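Local coordinates for protein D-alanyl-lipoteichoic acid synthetase (Streptococcus pneumoniae, PDB 3BMA) that probably takes part in the D-alanylation of lipoteichoic acid during cell wall biogenesis, as a membrane-associated member of the DltD family, at residues F88-Q91 with Q92-P95; V157-K160 with D161-Q164; D176-M179 with I180-L183; L183-F186 with N187-Q190. The protein carries 1 engineered substitution. All coordinates share one frame; numbering follows the deposited sequence.

The contacts follow in order along the chain, the last two overlapping at Leu183, and all lie on the same side of its centre. Contact 1, where helix 83-90 passes into helix 94-97, is the most central: its centre lies about 14 Å from the centre of the chain. Contact 2 forms the start of helix 160-167. Contacts 3 and 4 are successive parts of helix 174-194, with centres about 10 Å apart. Contacts 2 and 3 touch, with Leu162 packed on Asp176 and Ile180. Contact 1 meets no other protein chain, whereas contacts 2, 3 and 4 all touch the third subunit. The set thus runs from the buried body of the protein to a helical region used in the six-chain assembly.

Contact 1 of 4, residues F88-Q91 with Q92-P95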
# COMPACT_ATOMS: atom_id res chain seq x y z
N PHE C 88 2.05 28.30 -0.09
CA PHE C 88 1.92 27.02 0.60
C PHE C 88 0.70 26.98 1.52
O PHE C 88 0.03 25.95 1.63
CB PHE C 88 3.21 26.65 1.34
CG PHE C 88 4.32 26.24 0.42
CD1 PHE C 88 4.15 25.18 -0.46
CD2 PHE C 88 5.54 26.90 0.44
CE1 PHE C 88 5.17 24.80 -1.32
CE2 PHE C 88 6.57 26.52 -0.41
CZ PHE C 88 6.38 25.47 -1.29
N GLY C 89 0.41 28.10 2.16
CA GLY C 89 -0.80 28.25 2.97
C GLY C 89 -2.08 28.10 2.17
O GLY C 89 -3.07 27.58 2.68
N MET C 90 -2.05 28.57 0.92
CA MET C 90 -3.20 28.49 -0.00
C MET C 90 -3.57 27.05 -0.35
O MET C 90 -4.75 26.74 -0.49
CB MET C 90 -2.94 29.27 -1.30
CG MET C 90 -3.00 30.79 -1.20
SD MET C 90 -2.57 31.65 -2.74
CE MET C 90 -1.92 33.17 -2.06
N GLN C 91 -2.56 26.18 -0.44
CA GLN C 91 -2.73 24.75 -0.77
C GLN C 91 -3.65 23.99 0.19
O GLN C 91 -4.19 22.94 -0.16
CB GLN C 91 -1.37 24.04 -0.83
CG GLN C 91 -0.31 24.70 -1.72
CD GLN C 91 -0.76 24.87 -3.16
OE1 GLN C 91 -1.26 23.94 -3.79
NE2 GLN C 91 -0.59 26.08 -3.68
N GLN C 92 -3.83 24.54 1.39
CA GLN C 92 -4.73 23.99 2.40
C GLN C 92 -6.19 24.43 2.22
O GLN C 92 -7.09 23.86 2.84
CB GLN C 92 -4.29 24.44 3.79
CG GLN C 92 -2.94 23.93 4.25
CD GLN C 92 -2.54 24.56 5.56
OE1 GLN C 92 -2.11 25.71 5.59
NE2 GLN C 92 -2.68 23.81 6.65
N MET C 93 -6.42 25.44 1.39
CA MET C 93 -7.74 26.07 1.29
C MET C 93 -8.16 26.40 -0.15
O MET C 93 -8.89 27.37 -0.38
CB MET C 93 -7.81 27.33 2.18
CG MET C 93 -6.66 28.31 2.00
SD MET C 93 -6.88 29.81 2.97
CE MET C 93 -5.35 30.65 2.61
N LEU C 94 -7.72 25.57 -1.10
CA LEU C 94 -8.07 25.71 -2.52
C LEU C 94 -9.57 25.81 -2.88
O LEU C 94 -9.93 26.68 -3.67
CB LEU C 94 -7.36 24.64 -3.37
CG LEU C 94 -6.13 25.02 -4.21
CD1 LEU C 94 -5.29 26.12 -3.57
CD2 LEU C 94 -5.28 23.80 -4.50
N PRO C 95 -10.43 24.93 -2.31
CA PRO C 95 -11.86 25.11 -2.62
C PRO C 95 -12.49 26.35 -1.99
O PRO C 95 -13.51 26.84 -2.47
CB PRO C 95 -12.51 23.84 -2.05
CG PRO C 95 -11.39 22.90 -1.76
CD PRO C 95 -10.24 23.77 -1.41
O HOH W 1 -6.94 22.44 -0.66
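Gln92 begins the second segment by folding back on Gly89. Its backbone N makes a weak hydrogen bond of 3.4 Å to Gly89 O. The side chain runs extended beyond CG, and its OE1 comes within 3.9 Å of Gly89 CA. Lys32 holds this OE1, while Asp128 and the carbonyl of Lys27 hold NE2, which fixes the rotation of the buried amide. Met93 follows. Its N donates to Met90 O at 2.8 Å, from above the carbonyl plane, with a C=O...N angle of 127°. Its CG lies between its own backbone N and carbonyl carbon (chi1 50°). This sends the chain back over the turn, and CE reaches 4.0 Å from Met90 CA. Leu94 comes next: its CD1 rests 3.2 Å from Met90 O, and its side chain runs alongside that of Gln91, pointing the same way. Gln91 is bent at chi2, and its NE2 bonds to the carbonyl of Tyr87. A water accepts from Leu94 N at 3.3 Å and donates to Gln91 O at 2.8 Å. The arrangement is a type I beta turn from Met90 to Met93, joining helix 83-90 to helix 94-97 among helices 29-36, 127-136 and 274-287, consistent with the SGNH-hydrolase clan of the DltD family.

Contact 2 of 4, residues V157-K160 with D161-Q164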
# COMPACT_ATOMS: atom_id res chain seq x y z
N VAL C 157 14.44 17.94 3.78
CA VAL C 157 12.99 18.02 3.98
C VAL C 157 12.37 16.62 4.13
O VAL C 157 12.95 15.63 3.68
CB VAL C 157 12.32 18.85 2.82
CG1 VAL C 157 12.31 18.09 1.49
CG2 VAL C 157 10.93 19.35 3.20
N ALA C 158 11.22 16.55 4.79
CA ALA C 158 10.40 15.34 4.82
C ALA C 158 9.89 15.06 3.41
O ALA C 158 9.55 15.99 2.67
CB ALA C 158 9.25 15.50 5.79
N MET C 159 9.85 13.77 3.06
CA MET C 159 9.53 13.30 1.70
C MET C 159 10.42 13.94 0.63
O MET C 159 9.94 14.40 -0.41
CB MET C 159 8.03 13.46 1.39
CG MET C 159 7.14 12.52 2.19
SD MET C 159 5.41 13.00 2.13
CE MET C 159 5.45 14.47 3.14
N LYS C 160 11.72 13.96 0.92
CA LYS C 160 12.76 14.53 0.07
C LYS C 160 12.79 13.93 -1.33
O LYS C 160 13.05 14.64 -2.30
CB LYS C 160 14.12 14.36 0.76
CG LYS C 160 15.28 15.15 0.16
CD LYS C 160 16.53 15.00 1.01
CE LYS C 160 17.80 15.30 0.21
NZ LYS C 160 19.02 15.18 1.05
N ASP C 161 12.51 12.63 -1.43
CA ASP C 161 12.47 11.91 -2.71
C ASP C 161 11.39 12.45 -3.66
O ASP C 161 11.59 12.51 -4.88
CB ASP C 161 12.28 10.40 -2.48
CG ASP C 161 10.96 10.08 -1.77
OD1 ASP C 161 10.09 9.43 -2.40
OD2 ASP C 161 10.78 10.47 -0.59
N LEU C 162 10.26 12.86 -3.09
CA LEU C 162 9.11 13.33 -3.85
C LEU C 162 9.29 14.77 -4.29
O LEU C 162 8.91 15.14 -5.41
CB LEU C 162 7.83 13.17 -3.02
CG LEU C 162 7.45 11.73 -2.64
CD1 LEU C 162 6.39 11.70 -1.55
CD2 LEU C 162 6.97 10.96 -3.84
N VAL C 163 9.88 15.58 -3.42
CA VAL C 163 10.18 16.99 -3.69
C VAL C 163 11.30 17.13 -4.75
O VAL C 163 11.19 17.96 -5.66
CB VAL C 163 10.51 17.76 -2.38
CG1 VAL C 163 10.79 19.23 -2.66
CG2 VAL C 163 9.36 17.65 -1.39
N GLN C 164 12.34 16.30 -4.63
CA GLN C 164 13.44 16.26 -5.61
C GLN C 164 12.99 15.88 -7.02
O GLN C 164 13.51 16.42 -8.00
CB GLN C 164 14.55 15.30 -5.18
CG GLN C 164 15.54 15.87 -4.17
CD GLN C 164 16.54 14.84 -3.67
OE1 GLN C 164 16.27 13.63 -3.67
NE2 GLN C 164 17.71 15.31 -3.24
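The Gln164 amide has the aliphatic chain of Lys160 over one face. Lys160 CE sits 3.5 Å from Gln164 NE2, and Lys160 CG lies above Gln164 CD at 4.0 Å. The extended lysine chain passes at a slant over this face, with CG anti to the backbone N (chi1 -168°). Its NZ continues to Asn156 and to Glu171 of the second subunit. The other flat group is the Asp161 carboxylate. Its OD2 lies 3.7 Å from Met159 C, and its OD1 accepts from the backbone N of Thr174 of the second subunit. The Asp161 carboxylate, in the first turn, would probably interact favourably with the helix dipole. In the backbone, Met159 O takes two N-H groups. Val163 N donates at 3.2 Å in the carbonyl plane, and Leu162 N donates at 3.1 Å from above it. Gln164 N bonds to Lys160 O at 2.9 Å. On the apolar side, Leu162 CD1 packs obliquely against Met159 CB at 3.8 Å. Val163 CG2 meets Val157 CG1 where the two side chains cross at about a right angle. The whole is a helix N-terminus, with Met159 at the N-cap position of helix 160-167.

Contact 3 of 4, residues D176-M179 with I180-L183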
# COMPACT_ATOMS: atom_id res chain seq x y z
N ASP C 176 4.30 6.31 -5.84
CA ASP C 176 4.54 7.64 -5.28
C ASP C 176 3.23 8.41 -5.13
O ASP C 176 2.97 9.00 -4.08
CB ASP C 176 5.51 8.41 -6.17
CG ASP C 176 6.96 7.93 -6.05
OD1 ASP C 176 7.27 7.09 -5.16
OD2 ASP C 176 7.80 8.38 -6.85
N ASN C 177 2.40 8.38 -6.18
CA ASN C 177 1.11 9.08 -6.21
C ASN C 177 0.13 8.58 -5.16
O ASN C 177 -0.53 9.38 -4.50
CB ASN C 177 0.47 8.97 -7.60
CG ASN C 177 1.09 9.92 -8.61
OD1 ASN C 177 1.74 10.89 -8.24
ND2 ASN C 177 0.87 9.64 -9.89
N GLU C 178 0.05 7.26 -5.02
CA GLU C 178 -0.80 6.62 -4.01
C GLU C 178 -0.37 7.00 -2.60
O GLU C 178 -1.21 7.34 -1.77
CB GLU C 178 -0.81 5.09 -4.20
CG GLU C 178 -1.30 4.25 -3.01
CD GLU C 178 -2.76 4.51 -2.59
OE1 GLU C 178 -3.13 4.06 -1.48
OE2 GLU C 178 -3.53 5.14 -3.34
N MET C 179 0.94 6.97 -2.35
CA MET C 179 1.51 7.38 -1.07
C MET C 179 1.18 8.83 -0.71
O MET C 179 0.79 9.11 0.43
CB MET C 179 3.02 7.14 -1.04
CG MET C 179 3.43 5.68 -0.79
SD MET C 179 2.93 5.04 0.82
CE MET C 179 3.89 6.09 1.90
N ILE C 180 1.32 9.72 -1.68
CA ILE C 180 0.97 11.15 -1.53
C ILE C 180 -0.51 11.33 -1.18
O ILE C 180 -0.84 12.04 -0.23
CB ILE C 180 1.33 11.95 -2.81
CG1 ILE C 180 2.84 12.14 -2.92
CG2 ILE C 180 0.66 13.32 -2.81
CD1 ILE C 180 3.28 12.57 -4.28
N GLU C 181 -1.37 10.65 -1.92
CA GLU C 181 -2.82 10.77 -1.77
C GLU C 181 -3.32 10.21 -0.45
O GLU C 181 -4.26 10.76 0.15
CB GLU C 181 -3.52 10.05 -2.92
CG GLU C 181 -3.52 10.83 -4.23
CD GLU C 181 -3.61 9.92 -5.44
OE1 GLU C 181 -3.02 10.28 -6.49
OE2 GLU C 181 -4.24 8.84 -5.35
N LEU C 182 -2.70 9.13 0.01
CA LEU C 182 -3.05 8.53 1.30
C LEU C 182 -2.66 9.57 2.35
O LEU C 182 -3.51 10.04 3.10
CB LEU C 182 -2.26 7.24 1.52
CG LEU C 182 -2.56 6.48 2.81
CD1 LEU C 182 -1.29 6.32 3.64
CD2 LEU C 182 -3.65 7.17 3.61
N LEU C 183 -1.38 9.91 2.39
CA LEU C 183 -0.83 10.68 3.50
C LEU C 183 -1.37 12.11 3.59
O LEU C 183 -1.44 12.67 4.69
CB LEU C 183 0.71 10.68 3.46
CG LEU C 183 1.44 9.33 3.60
CD1 LEU C 183 2.92 9.50 3.29
CD2 LEU C 183 1.24 8.68 4.97
O HOH W 2 -3.83 6.17 -5.92
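Met179 and Leu183 lie side by side and point the same way, one helical turn apart. Met179 is bent at both chi2 and chi3 (each -64°), which curls its end along the helix and brings CE to 3.8 Å from Leu183 CD1. Across the interface, Met179 packs on Leu182 of the third subunit, another copy of this protein, and Leu183 packs on Phe186 of that chain. Ile180 is turned to a different side. Its CG1 swings beside the backbone N and rests 3.3 Å from Asp176 O, and the side chain packs on Leu162 and Leu172. Glu178 and Glu181 bring their carboxylates together beside the fourth subunit, with the two OE2 atoms 4.3 Å apart. A single water lies between them and donates to Glu178 OE2 and to Glu181 OE2, each at 2.8 Å. The Glu181 chain is extended and runs close over the Asn177 carbonyl, so that its OE1 lies 3.3 Å from Asn177 O, acceptor to acceptor. Glu181 OE1 makes a salt bridge to the engineered Arg189 of the fourth subunit. Regular helical bonds hold the backbone beneath, such as Leu183 N to Met179 O at 3.0 Å. Two carboxylates this close would tend to raise each other's affinity for a proton. The shared water and the arginine would probably offset part of this effect. One flank of the helix is thus acidic and the Met179-Leu183 flank apolar, both at subunit interfaces.

Contact 4 of 4, residues L183-F186 with N187-Q190; sequences LARF and NERQ. Engineered in segment 187-190: Arg189 (natural residue Cys).
Helix 174-194 continues here for two regular turns, with Phe186 and Gln190 crossing at a slant on one flank. Four successive i to i+4 bonds hold the backbone, among them Asn187 N to Leu183 O at 2.9 Å and Gln190 N to Phe186 O at 2.9 Å. Phe186 has CG anti to its backbone N (chi1 178°), which carries the ring down the helix to the Gln190 amide. The ring and amide planes are 49° apart, and Gln190 OE1 approaches Phe186 CZ at 3.2 Å. The same OE1 accepts from Asn187 ND2 of the third subunit. The bond is repeated the other way round, from this chain's Asn187 ND2 to Gln190 OE1 of that subunit. Asn187 ND2 also bonds to Thr131, so its buried amide has partners in both chains. On another side, Arg185 and the engineered Arg189 run side by side, pointing the same way. Arg185 NH2 makes a salt bridge to Glu178 of the fourth subunit. The two guanidinium planes are turned 48° from each other. Arg189 NH2 lies near the Arg185 guanidinium plane, at its edge, 4.1 Å from Arg185 NE and 3.5 Å from Arg185 CD.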
# COMPACT_ATOMS: atom_id res chain seq x y z
N LEU C 183 -1.38 9.91 2.39
CA LEU C 183 -0.83 10.68 3.50
C LEU C 183 -1.37 12.11 3.59
O LEU C 183 -1.44 12.67 4.69
CB LEU C 183 0.71 10.68 3.46
CG LEU C 183 1.44 9.33 3.60
CD1 LEU C 183 2.92 9.50 3.29
CD2 LEU C 183 1.24 8.68 4.97
N ALA C 184 -1.74 12.68 2.44
CA ALA C 184 -2.35 14.00 2.38
C ALA C 184 -3.77 13.98 2.94
O ALA C 184 -4.16 14.92 3.64
CB ALA C 184 -2.36 14.54 0.95
N ARG C 185 -4.51 12.92 2.64
CA ARG C 185 -5.84 12.70 3.19
C ARG C 185 -5.78 12.50 4.70
O ARG C 185 -6.63 13.02 5.42
CB ARG C 185 -6.52 11.49 2.56
CG ARG C 185 -7.32 11.78 1.31
CD ARG C 185 -8.23 10.61 0.96
NE ARG C 185 -7.49 9.37 0.76
CZ ARG C 185 -6.91 9.01 -0.39
NH1 ARG C 185 -6.97 9.79 -1.46
NH2 ARG C 185 -6.25 7.86 -0.46
N PHE C 186 -4.79 11.75 5.15
CA PHE C 186 -4.57 11.55 6.57
C PHE C 186 -4.23 12.86 7.27
O PHE C 186 -4.77 13.13 8.35
CB PHE C 186 -3.48 10.51 6.84
CG PHE C 186 -3.19 10.32 8.31
CD1 PHE C 186 -4.22 9.98 9.19
CD2 PHE C 186 -1.91 10.49 8.80
CE1 PHE C 186 -3.97 9.82 10.55
CE2 PHE C 186 -1.65 10.32 10.16
CZ PHE C 186 -2.68 9.98 11.03
N ASN C 187 -3.37 13.65 6.65
CA ASN C 187 -3.00 14.97 7.17
C ASN C 187 -4.14 15.98 7.21
O ASN C 187 -4.19 16.80 8.13
CB ASN C 187 -1.82 15.56 6.40
CG ASN C 187 -0.51 15.40 7.12
OD1 ASN C 187 -0.47 14.99 8.29
ND2 ASN C 187 0.58 15.71 6.44
N GLU C 188 -5.05 15.92 6.24
CA GLU C 188 -6.21 16.80 6.27
C GLU C 188 -7.26 16.36 7.31
O GLU C 188 -7.87 17.22 7.95
CB GLU C 188 -6.82 17.03 4.87
CG GLU C 188 -7.70 15.92 4.31
CD GLU C 188 -8.63 16.40 3.20
OE1 GLU C 188 -9.07 15.54 2.39
OE2 GLU C 188 -8.94 17.61 3.14
N ARG C 189 -7.45 15.05 7.50
CA ARG C 189 -8.36 14.52 8.52
C ARG C 189 -7.84 14.78 9.93
O ARG C 189 -8.61 15.07 10.84
CB ARG C 189 -8.60 13.01 8.35
CG ARG C 189 -9.40 12.63 7.12
CD ARG C 189 -9.82 11.16 7.16
NE ARG C 189 -9.65 10.49 5.87
CZ ARG C 189 -10.52 10.55 4.86
NH1 ARG C 189 -11.64 11.25 4.95
NH2 ARG C 189 -10.26 9.89 3.73
N GLN C 190 -6.52 14.68 10.08
CA GLN C 190 -5.84 14.93 11.34
C GLN C 190 -5.95 16.40 11.72
O GLN C 190 -6.36 16.73 12.84
CB GLN C 190 -4.37 14.55 11.19
CG GLN C 190 -3.71 14.04 12.43
CD GLN C 190 -2.34 13.45 12.15
OE1 GLN C 190 -1.91 12.52 12.82
NE2 GLN C 190 -1.65 14.00 11.15